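Local coordinates for protein N-terminal acetyltransferase B complex subunit MDM20 (Candida albicans, PDB 5K04) that serves as the non-catalytic subunit of the NatB N-terminal acetyltransferase complex, probably acting as a helical TPR-like scaffold for the catalytic subunit NAT3, at residues N306-Y312 against N336-N342; F324-L328 against K345-Q349; L616-L620 against E671-V676; Y637-Q641 against Y687-L691. The contacts are given in a common frame with arbitrary orientation. Numbering follows the deposited sequence.

Interaction 1: residues N306-Y312 against N336-N342; sequences NTKLCCY and NLITVVN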
# COMPACT_ATOMS: atom_id res chain seq x y z
N ASN A 306 33.37 -6.84 -3.59
CA ASN A 306 32.84 -8.15 -3.96
C ASN A 306 32.38 -8.96 -2.74
O ASN A 306 31.55 -9.86 -2.90
CB ASN A 306 33.88 -8.96 -4.74
CG ASN A 306 35.06 -9.38 -3.89
OD1 ASN A 306 35.01 -10.39 -3.18
ND2 ASN A 306 36.14 -8.61 -3.95
N THR A 307 32.90 -8.68 -1.54
CA THR A 307 32.42 -9.31 -0.32
C THR A 307 31.13 -8.69 0.19
O THR A 307 30.65 -9.09 1.26
CB THR A 307 33.48 -9.23 0.79
OG1 THR A 307 33.61 -7.88 1.23
CG2 THR A 307 34.83 -9.74 0.29
N LYS A 308 30.54 -7.75 -0.56
CA LYS A 308 29.32 -7.07 -0.17
C LYS A 308 28.18 -7.45 -1.11
O LYS A 308 28.36 -7.51 -2.33
CB LYS A 308 29.50 -5.55 -0.17
CG LYS A 308 30.75 -5.09 0.59
CD LYS A 308 30.71 -5.44 2.08
CE LYS A 308 31.86 -4.77 2.83
NZ LYS A 308 31.79 -4.91 4.32
N LEU A 309 27.01 -7.70 -0.53
CA LEU A 309 25.88 -8.13 -1.33
C LEU A 309 25.44 -7.07 -2.33
O LEU A 309 24.73 -7.39 -3.29
CB LEU A 309 24.76 -8.54 -0.38
CG LEU A 309 23.72 -9.54 -0.87
CD1 LEU A 309 24.36 -10.88 -1.25
CD2 LEU A 309 22.66 -9.73 0.20
N CYS A 310 25.88 -5.82 -2.15
CA CYS A 310 25.53 -4.74 -3.07
C CYS A 310 26.24 -4.83 -4.41
O CYS A 310 25.72 -4.27 -5.39
CB CYS A 310 25.83 -3.37 -2.43
SG CYS A 310 27.53 -2.95 -2.11
N CYS A 311 27.38 -5.54 -4.50
CA CYS A 311 28.28 -5.40 -5.64
C CYS A 311 27.55 -5.55 -6.98
O CYS A 311 27.64 -4.69 -7.86
CB CYS A 311 29.44 -6.41 -5.54
SG CYS A 311 30.76 -6.14 -6.70
N TYR A 312 26.81 -6.64 -7.14
CA TYR A 312 26.17 -6.94 -8.41
C TYR A 312 25.19 -5.85 -8.82
O TYR A 312 25.20 -5.41 -9.98
CB TYR A 312 25.42 -8.28 -8.34
CG TYR A 312 24.59 -8.53 -9.58
CD1 TYR A 312 25.18 -8.96 -10.76
CD2 TYR A 312 23.23 -8.33 -9.56
CE1 TYR A 312 24.43 -9.19 -11.90
CE2 TYR A 312 22.46 -8.56 -10.69
CZ TYR A 312 23.07 -8.99 -11.86
OH TYR A 312 22.29 -9.21 -12.98
N ASN A 336 34.91 -16.75 0.03
CA ASN A 336 33.93 -15.82 0.58
C ASN A 336 32.60 -16.01 -0.12
O ASN A 336 32.47 -15.76 -1.33
CB ASN A 336 34.41 -14.37 0.47
CG ASN A 336 33.38 -13.39 0.99
OD1 ASN A 336 32.53 -12.93 0.25
ND2 ASN A 336 33.45 -13.09 2.27
N LEU A 337 31.60 -16.42 0.66
CA LEU A 337 30.29 -16.78 0.13
C LEU A 337 29.70 -15.67 -0.74
O LEU A 337 29.23 -15.92 -1.86
CB LEU A 337 29.36 -17.12 1.30
CG LEU A 337 27.86 -17.05 1.08
CD1 LEU A 337 27.42 -17.94 -0.08
CD2 LEU A 337 27.16 -17.47 2.35
N ILE A 338 29.73 -14.43 -0.25
CA ILE A 338 29.13 -13.31 -0.99
C ILE A 338 29.90 -12.99 -2.27
O ILE A 338 29.30 -12.64 -3.30
CB ILE A 338 28.98 -12.10 -0.05
CG1 ILE A 338 27.84 -12.38 0.95
CG2 ILE A 338 28.72 -10.81 -0.85
CD1 ILE A 338 27.75 -11.42 2.11
N THR A 339 31.23 -13.14 -2.26
CA THR A 339 31.99 -13.09 -3.51
C THR A 339 31.42 -14.07 -4.52
O THR A 339 31.22 -13.73 -5.69
CB THR A 339 33.47 -13.39 -3.24
OG1 THR A 339 33.98 -12.46 -2.28
CG2 THR A 339 34.30 -13.31 -4.53
N VAL A 340 31.12 -15.30 -4.08
CA VAL A 340 30.57 -16.30 -4.99
C VAL A 340 29.17 -15.91 -5.45
O VAL A 340 28.81 -16.08 -6.62
CB VAL A 340 30.59 -17.68 -4.32
CG1 VAL A 340 29.95 -18.74 -5.23
CG2 VAL A 340 32.02 -18.07 -3.98
N VAL A 341 28.36 -15.37 -4.54
CA VAL A 341 27.00 -14.96 -4.90
C VAL A 341 27.05 -13.91 -6.01
O VAL A 341 26.32 -14.01 -7.01
CB VAL A 341 26.26 -14.44 -3.65
CG1 VAL A 341 25.05 -13.61 -4.02
CG2 VAL A 341 25.86 -15.60 -2.76
N ASN A 342 27.91 -12.90 -5.85
CA ASN A 342 28.01 -11.86 -6.87
C ASN A 342 28.50 -12.44 -8.19
O ASN A 342 27.92 -12.17 -9.25
CB ASN A 342 28.93 -10.74 -6.37
CG ASN A 342 28.23 -9.80 -5.37
OD1 ASN A 342 27.12 -9.34 -5.62
ND2 ASN A 342 28.88 -9.54 -4.24
O HOH W 1 31.37 -11.30 3.05
O HOH W 2 24.51 -10.08 -4.40
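This is a polar contact between a connecting turn and the start of a helix: residues 306-312, which lead from helix 295-305 into helix 311-315, are tied to the first turns of helix 337-346. Asn342 does most of the work. Its ND2 donates to two carbonyls, Asn306 O at 3.0 Å and Lys308 O at 2.8 Å, while its OD1 accepts from Tyr312 N at 3.1 Å, so one amide side chain holds the backbone before the type I turn Lys308-Cys311, at its first residue and just after it. Water 2 joins Asn342 OD1 (3.0 Å) to Leu309 O (2.9 Å). At the other end, Thr339 OG1 donates a very short bond, 2.5 Å, to Asn306 OD1. Asn336 OD1 accepts from Thr339 N at 2.8 Å, and water 1 links Asn336 ND2 to Thr307 O, each at 2.9 Å. Apolar cover is modest: Leu309 CD1 rests 3.9 Å from Val341 CG1 and 4.4 Å from Ile338 CG2, which lies against the backbone, 3.3 Å from Thr307 O. Lys308 NZ hydrogen-bonds Arg86 O of the NAT3 chain, and the lysine side chain lies about 6 Å from the bound coenzyme A. The arrangement combines a helix N-capped by Asn336 with a type I turn bridged by Asn342, in a helical region that by family belongs to the TPR clan, beside the catalytic subunit.

Interaction 2: residues F324-L328 against K345-Q349; sequences FIGSL and KFVNQ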
# COMPACT_ATOMS: atom_id res chain seq x y z
N PHE A 324 36.02 -8.14 -18.03
CA PHE A 324 35.79 -8.22 -16.59
C PHE A 324 35.01 -9.48 -16.24
O PHE A 324 35.36 -10.20 -15.29
CB PHE A 324 35.05 -6.98 -16.11
CG PHE A 324 34.37 -7.15 -14.77
CD1 PHE A 324 35.11 -7.09 -13.59
CD2 PHE A 324 33.00 -7.37 -14.69
CE1 PHE A 324 34.48 -7.24 -12.36
CE2 PHE A 324 32.37 -7.52 -13.46
CZ PHE A 324 33.11 -7.46 -12.29
N ILE A 325 33.95 -9.76 -17.00
CA ILE A 325 33.15 -10.96 -16.78
C ILE A 325 33.96 -12.21 -17.06
O ILE A 325 33.72 -13.26 -16.45
CB ILE A 325 31.89 -10.89 -17.66
CG1 ILE A 325 31.10 -9.61 -17.36
CG2 ILE A 325 31.05 -12.15 -17.46
CD1 ILE A 325 30.36 -9.64 -16.03
N GLY A 326 34.93 -12.13 -17.98
CA GLY A 326 35.77 -13.28 -18.28
C GLY A 326 36.46 -13.86 -17.07
O GLY A 326 36.77 -15.05 -17.04
N SER A 327 36.69 -13.03 -16.05
CA SER A 327 37.15 -13.54 -14.76
C SER A 327 36.04 -14.33 -14.07
O SER A 327 35.65 -14.01 -12.94
CB SER A 327 37.66 -12.38 -13.90
OG SER A 327 38.63 -11.62 -14.61
N LEU A 328 35.51 -15.34 -14.76
CA LEU A 328 34.61 -16.34 -14.21
C LEU A 328 35.32 -17.67 -13.95
O LEU A 328 34.70 -18.73 -13.97
CB LEU A 328 33.41 -16.56 -15.15
CG LEU A 328 33.61 -16.94 -16.63
CD1 LEU A 328 33.77 -18.44 -16.85
CD2 LEU A 328 32.47 -16.41 -17.49
N LYS A 345 25.89 -14.32 -10.00
CA LYS A 345 24.95 -13.37 -10.59
C LYS A 345 25.54 -12.73 -11.84
O LYS A 345 24.84 -12.58 -12.85
CB LYS A 345 24.58 -12.30 -9.57
CG LYS A 345 23.65 -12.78 -8.48
CD LYS A 345 23.70 -11.84 -7.30
CE LYS A 345 22.39 -11.19 -7.06
NZ LYS A 345 22.27 -10.91 -5.61
N PHE A 346 26.82 -12.35 -11.79
CA PHE A 346 27.43 -11.71 -12.95
C PHE A 346 27.37 -12.62 -14.18
O PHE A 346 27.05 -12.16 -15.28
CB PHE A 346 28.86 -11.31 -12.64
CG PHE A 346 28.98 -10.08 -11.76
CD1 PHE A 346 28.50 -8.85 -12.20
CD2 PHE A 346 29.60 -10.15 -10.52
CE1 PHE A 346 28.60 -7.71 -11.40
CE2 PHE A 346 29.72 -9.02 -9.71
CZ PHE A 346 29.21 -7.80 -10.16
N VAL A 347 27.64 -13.92 -14.00
CA VAL A 347 27.64 -14.88 -15.11
C VAL A 347 26.25 -15.47 -15.31
O VAL A 347 26.08 -16.41 -16.09
CB VAL A 347 28.67 -15.99 -14.88
CG1 VAL A 347 30.03 -15.40 -14.61
CG2 VAL A 347 28.23 -16.88 -13.73
N ASN A 348 25.26 -14.92 -14.62
CA ASN A 348 23.89 -15.43 -14.57
C ASN A 348 23.83 -16.96 -14.57
O ASN A 348 23.28 -17.59 -15.47
CB ASN A 348 23.05 -14.86 -15.70
CG ASN A 348 21.57 -15.17 -15.51
OD1 ASN A 348 21.12 -15.45 -14.40
ND2 ASN A 348 20.81 -15.13 -16.60
N GLN A 349 24.41 -17.56 -13.53
CA GLN A 349 24.37 -19.00 -13.37
C GLN A 349 23.21 -19.38 -12.46
O GLN A 349 23.07 -18.82 -11.37
CB GLN A 349 25.68 -19.55 -12.80
CG GLN A 349 25.73 -21.07 -12.86
CD GLN A 349 27.11 -21.60 -12.59
OE1 GLN A 349 28.11 -20.96 -12.95
NE2 GLN A 349 27.19 -22.75 -11.95
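A T-shaped pair of phenylalanines joins two helices near the C-terminal ends of both. The edge of Phe324 meets the face of Phe346 with ring centroids 5.5 Å apart and planes at 87°, and the closest atoms, Phe324 CE2 and Phe346 CD1, are 4.3 Å apart. The setting is the TPR-like helical region of the subunit, where the short helix 322-326 packs beside the C-terminal end of helix 337-346. That second helix finishes in a Schellman motif: Asn348, with positive phi, is the C-prime residue, and its N bonds to Lys345 O at 3.0 Å. Val347, the first residue to leave helical angles, lies against Ile325 and Leu328. The remaining contact is aliphatic. Ile325 brings its CD1 to 4.1 Å from Phe346 CB, although its CA-to-CB bond points sideways, and its CG2 to 4.4 Å from Val347 CG1. The aromatic cluster extends beyond the pair, since Phe324 also makes an edge-to-face contact with Tyr302 and Phe346 another with Tyr312, linking these helix ends to helices 295-305 and 311-315. Only 209 Å² is buried between the segments, and the edge of the patch is open to solvent at Leu328. There Leu328 CB sits 3.6 Å from Val347 CG1.

Interaction 3: residues L616-L620 against E671-V676; sequences LYFNL and EFIKIV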
# COMPACT_ATOMS: atom_id res chain seq x y z
N LEU A 616 -25.26 -17.17 -14.72
CA LEU A 616 -26.19 -17.76 -13.75
C LEU A 616 -26.60 -16.73 -12.71
O LEU A 616 -27.79 -16.53 -12.45
CB LEU A 616 -25.55 -18.98 -13.08
CG LEU A 616 -25.30 -20.23 -13.97
CD1 LEU A 616 -24.76 -21.40 -13.16
CD2 LEU A 616 -26.55 -20.64 -14.74
N TYR A 617 -25.61 -16.02 -12.12
CA TYR A 617 -25.93 -14.99 -11.14
C TYR A 617 -26.87 -13.94 -11.74
O TYR A 617 -27.91 -13.62 -11.16
CB TYR A 617 -24.66 -14.32 -10.63
CG TYR A 617 -24.08 -14.91 -9.35
CD1 TYR A 617 -24.80 -14.92 -8.16
CD2 TYR A 617 -22.77 -15.39 -9.32
CE1 TYR A 617 -24.25 -15.42 -6.97
CE2 TYR A 617 -22.21 -15.90 -8.15
CZ TYR A 617 -22.96 -15.92 -6.98
OH TYR A 617 -22.39 -16.44 -5.84
N PHE A 618 -26.54 -13.43 -12.92
CA PHE A 618 -27.34 -12.37 -13.52
C PHE A 618 -28.78 -12.81 -13.71
O PHE A 618 -29.72 -12.08 -13.36
CB PHE A 618 -26.72 -11.95 -14.86
CG PHE A 618 -27.53 -10.91 -15.60
CD1 PHE A 618 -27.42 -9.56 -15.28
CD2 PHE A 618 -28.41 -11.28 -16.60
CE1 PHE A 618 -28.17 -8.60 -15.95
CE2 PHE A 618 -29.17 -10.33 -17.28
CZ PHE A 618 -29.04 -8.98 -16.95
N ASN A 619 -28.99 -14.01 -14.25
CA ASN A 619 -30.35 -14.52 -14.44
C ASN A 619 -31.06 -14.69 -13.11
O ASN A 619 -32.27 -14.46 -13.00
CB ASN A 619 -30.31 -15.85 -15.20
CG ASN A 619 -29.91 -15.67 -16.66
OD1 ASN A 619 -29.19 -14.73 -17.00
ND2 ASN A 619 -30.42 -16.54 -17.52
N LEU A 620 -30.31 -15.10 -12.08
CA LEU A 620 -30.90 -15.35 -10.77
C LEU A 620 -31.39 -14.05 -10.14
O LEU A 620 -32.49 -14.00 -9.57
CB LEU A 620 -29.88 -16.03 -9.86
CG LEU A 620 -30.29 -16.25 -8.40
CD1 LEU A 620 -31.53 -17.15 -8.32
CD2 LEU A 620 -29.14 -16.83 -7.58
N GLU A 671 -21.04 -20.86 -2.67
CA GLU A 671 -21.58 -19.54 -2.35
C GLU A 671 -22.80 -19.24 -3.20
O GLU A 671 -23.82 -18.72 -2.70
CB GLU A 671 -20.49 -18.48 -2.54
CG GLU A 671 -20.93 -17.03 -2.42
CD GLU A 671 -19.81 -16.03 -2.76
OE1 GLU A 671 -19.06 -16.27 -3.73
OE2 GLU A 671 -19.69 -15.00 -2.06
N PHE A 672 -22.73 -19.58 -4.49
CA PHE A 672 -23.86 -19.36 -5.39
C PHE A 672 -25.09 -20.13 -4.93
O PHE A 672 -26.22 -19.63 -5.02
CB PHE A 672 -23.47 -19.75 -6.81
CG PHE A 672 -24.63 -19.79 -7.77
CD1 PHE A 672 -25.38 -20.96 -7.94
CD2 PHE A 672 -24.98 -18.67 -8.52
CE1 PHE A 672 -26.44 -21.01 -8.82
CE2 PHE A 672 -26.05 -18.71 -9.40
CZ PHE A 672 -26.78 -19.88 -9.56
N ILE A 673 -24.91 -21.36 -4.45
CA ILE A 673 -26.05 -22.16 -3.99
C ILE A 673 -26.61 -21.59 -2.70
O ILE A 673 -27.83 -21.59 -2.49
CB ILE A 673 -25.63 -23.63 -3.84
CG1 ILE A 673 -25.25 -24.19 -5.20
CG2 ILE A 673 -26.77 -24.44 -3.24
CD1 ILE A 673 -24.52 -25.49 -5.09
N LYS A 674 -25.74 -21.11 -1.81
CA LYS A 674 -26.22 -20.45 -0.60
C LYS A 674 -27.09 -19.24 -0.96
O LYS A 674 -28.12 -19.00 -0.32
CB LYS A 674 -25.05 -20.01 0.28
CG LYS A 674 -24.17 -21.13 0.82
CD LYS A 674 -24.92 -22.05 1.75
CE LYS A 674 -23.98 -23.07 2.37
NZ LYS A 674 -24.70 -23.97 3.32
N ILE A 675 -26.69 -18.48 -1.98
CA ILE A 675 -27.45 -17.31 -2.41
C ILE A 675 -28.76 -17.72 -3.08
O ILE A 675 -29.80 -17.09 -2.88
CB ILE A 675 -26.56 -16.44 -3.32
CG1 ILE A 675 -25.40 -15.85 -2.50
CG2 ILE A 675 -27.34 -15.33 -4.02
CD1 ILE A 675 -24.34 -15.17 -3.35
N VAL A 676 -28.74 -18.81 -3.86
CA VAL A 676 -29.98 -19.37 -4.38
C VAL A 676 -30.96 -19.64 -3.24
O VAL A 676 -32.15 -19.30 -3.33
CB VAL A 676 -29.70 -20.66 -5.19
CG1 VAL A 676 -30.98 -21.46 -5.40
CG2 VAL A 676 -29.04 -20.33 -6.53
O HOH W 3 -19.93 -17.27 -6.13
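Glu671 opens the contact from helix 661-682 through a water: water 3 accepts from Tyr617 OH at 2.6 Å and donates to Glu671 OE1 at 2.7 Å. The carboxylate has further partners, a salt bridge to Lys577 and hydrogen bonds to Tyr581 and Gln517. Phe672 comes next and fills the gap between the helices. Its edge points at the face of Tyr617, with centroids 5.0 Å apart and planes at 77°, while its CE2 lies 3.7 Å from Leu616 CB and 4.0 Å from Leu620 CD2. One turn on, Ile675 sets CD1 against the edge of the tyrosine, 3.6 Å from Tyr617 CE1, and Val676 CG2 meets Leu620 CD2 at 3.7 Å. The segments run parallel, at 7° between their directions, but their axes stay 11.5 Å apart, a spacing that large side chains must bridge. Such alignment suits non-adjacent helices of an alpha-alpha superhelix, with helix 630-643 lying against Leu616. All seven touching residues are buried, so the join rests on aromatic and aliphatic packing, with the tyrosine hydroxyl and the glutamate satisfied through water and the polar groups of neighbouring helices.

Interaction 4: residues Y637-Q641 against Y687-L691; sequences YNYLQ and YMNQL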
# COMPACT_ATOMS: atom_id res chain seq x y z
N TYR A 637 -35.04 -18.05 -16.55
CA TYR A 637 -35.11 -19.17 -15.64
C TYR A 637 -34.80 -20.50 -16.33
O TYR A 637 -34.21 -21.39 -15.71
CB TYR A 637 -36.48 -19.22 -14.97
CG TYR A 637 -36.84 -20.58 -14.43
CD1 TYR A 637 -36.19 -21.09 -13.32
CD2 TYR A 637 -37.80 -21.37 -15.06
CE1 TYR A 637 -36.49 -22.34 -12.83
CE2 TYR A 637 -38.12 -22.63 -14.56
CZ TYR A 637 -37.46 -23.10 -13.44
OH TYR A 637 -37.74 -24.33 -12.92
N ASN A 638 -35.18 -20.63 -17.61
CA ASN A 638 -34.87 -21.84 -18.37
C ASN A 638 -33.36 -22.07 -18.45
O ASN A 638 -32.89 -23.21 -18.36
CB ASN A 638 -35.47 -21.77 -19.78
CG ASN A 638 -36.95 -22.20 -19.83
OD1 ASN A 638 -37.49 -22.79 -18.90
ND2 ASN A 638 -37.59 -21.91 -20.95
N TYR A 639 -32.59 -20.99 -18.63
CA TYR A 639 -31.14 -21.15 -18.70
C TYR A 639 -30.57 -21.66 -17.38
O TYR A 639 -29.67 -22.51 -17.37
CB TYR A 639 -30.48 -19.83 -19.11
CG TYR A 639 -29.02 -20.00 -19.46
CD1 TYR A 639 -28.02 -19.90 -18.48
CD2 TYR A 639 -28.62 -20.26 -20.77
CE1 TYR A 639 -26.68 -20.05 -18.80
CE2 TYR A 639 -27.28 -20.42 -21.10
CZ TYR A 639 -26.31 -20.32 -20.12
OH TYR A 639 -24.99 -20.47 -20.46
N LEU A 640 -31.10 -21.17 -16.25
CA LEU A 640 -30.71 -21.72 -14.94
C LEU A 640 -31.09 -23.19 -14.83
O LEU A 640 -30.31 -24.01 -14.33
CB LEU A 640 -31.35 -20.91 -13.81
CG LEU A 640 -30.85 -19.48 -13.58
CD1 LEU A 640 -31.96 -18.60 -12.98
CD2 LEU A 640 -29.65 -19.46 -12.65
N GLN A 641 -32.27 -23.55 -15.33
CA GLN A 641 -32.75 -24.92 -15.21
C GLN A 641 -31.87 -25.89 -16.01
O GLN A 641 -31.57 -26.99 -15.54
CB GLN A 641 -34.21 -24.98 -15.68
CG GLN A 641 -34.85 -26.36 -15.64
CD GLN A 641 -36.38 -26.29 -15.62
OE1 GLN A 641 -36.98 -25.27 -15.99
NE2 GLN A 641 -37.01 -27.37 -15.17
N TYR A 687 -40.51 -21.46 -9.45
CA TYR A 687 -39.26 -21.69 -10.17
C TYR A 687 -38.03 -21.59 -9.25
O TYR A 687 -37.03 -22.28 -9.49
CB TYR A 687 -39.14 -20.75 -11.38
CG TYR A 687 -39.46 -19.30 -11.09
CD1 TYR A 687 -38.54 -18.49 -10.42
CD2 TYR A 687 -40.66 -18.73 -11.50
CE1 TYR A 687 -38.82 -17.17 -10.15
CE2 TYR A 687 -40.95 -17.40 -11.24
CZ TYR A 687 -40.01 -16.62 -10.56
OH TYR A 687 -40.26 -15.30 -10.27
N MET A 688 -38.09 -20.78 -8.18
CA MET A 688 -37.00 -20.79 -7.21
C MET A 688 -36.97 -22.09 -6.41
O MET A 688 -35.89 -22.64 -6.14
CB MET A 688 -37.10 -19.59 -6.28
CG MET A 688 -36.82 -18.26 -6.95
SD MET A 688 -35.28 -18.21 -7.85
CE MET A 688 -34.24 -18.41 -6.45
N ASN A 689 -38.15 -22.59 -6.01
CA ASN A 689 -38.20 -23.88 -5.32
C ASN A 689 -37.66 -25.00 -6.20
O ASN A 689 -37.10 -25.97 -5.69
CB ASN A 689 -39.61 -24.19 -4.87
CG ASN A 689 -40.05 -23.32 -3.72
OD1 ASN A 689 -39.23 -22.91 -2.89
ND2 ASN A 689 -41.35 -23.02 -3.66
N GLN A 690 -37.81 -24.87 -7.52
CA GLN A 690 -37.25 -25.88 -8.41
C GLN A 690 -35.73 -25.75 -8.49
O GLN A 690 -35.03 -26.77 -8.59
CB GLN A 690 -37.90 -25.76 -9.79
CG GLN A 690 -37.37 -26.74 -10.83
CD GLN A 690 -37.46 -28.19 -10.40
OE1 GLN A 690 -38.25 -28.54 -9.52
NE2 GLN A 690 -36.66 -29.04 -11.02
N LEU A 691 -35.20 -24.52 -8.44
CA LEU A 691 -33.75 -24.37 -8.39
C LEU A 691 -33.20 -24.91 -7.07
O LEU A 691 -32.15 -25.56 -7.05
CB LEU A 691 -33.35 -22.91 -8.57
CG LEU A 691 -33.80 -22.21 -9.85
CD1 LEU A 691 -33.22 -20.78 -9.93
CD2 LEU A 691 -33.43 -23.04 -11.06
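Tyr637 reaches across from helix 630-643 with its CA-to-CB bond directed at helix 686-695, and 89 Å² of it is covered there. The face of its ring receives Tyr687 CB in a CH-pi contact, 3.4 Å from the ring centroid and 12° off the normal. Its edge meets Gln690, whose CG lies 3.2 Å from Tyr637 OH. Tyr687 itself then turns its ring away, leaving the two aromatic planes inclined at 46° with centroids 5.6 Å apart. The segments run nearly parallel, crossing at 16° with axes 10.7 Å apart. Each belongs to the second helix of a consecutive pair, helices 608-625 and 630-643 followed later by 661-682 and 686-695, an order that fits the repeated helical hairpins of an alpha-alpha superhelix. Leu691, with 71 Å² covered, is the main aliphatic partner. Its CD2 lies 3.6 Å from Tyr637 CE1. Leu640, about one turn after Tyr637, brings its CD1 to 4.0 Å from Leu691 CD1. Ile623 of helix 608-625 packs on both Tyr637 and Tyr687. Toward the more open side, Gln641 approaches loosely, with NE2 4.4 Å from Gln690 CG.

The four contacts form two pairs on the chain. Interactions 1 and 2 share helix 337-346, using its start and its end, and meet where Tyr312 and Cys311 pack on Phe346. Interactions 3 and 4 join two consecutive helix pairs, first helix to first and second to second, and touch through Leu616 with Leu640 and Leu620 with Met688. About 57 Å separates the centres of interactions 1 and 3. Direct and water-mediated hydrogen bonds hold the turn of interaction 1, beside NAT3; the other three rely mainly on aromatic and aliphatic groups, with one bridging water in interaction 3, whether fully buried (3), partly buried (4) or at the surface (2).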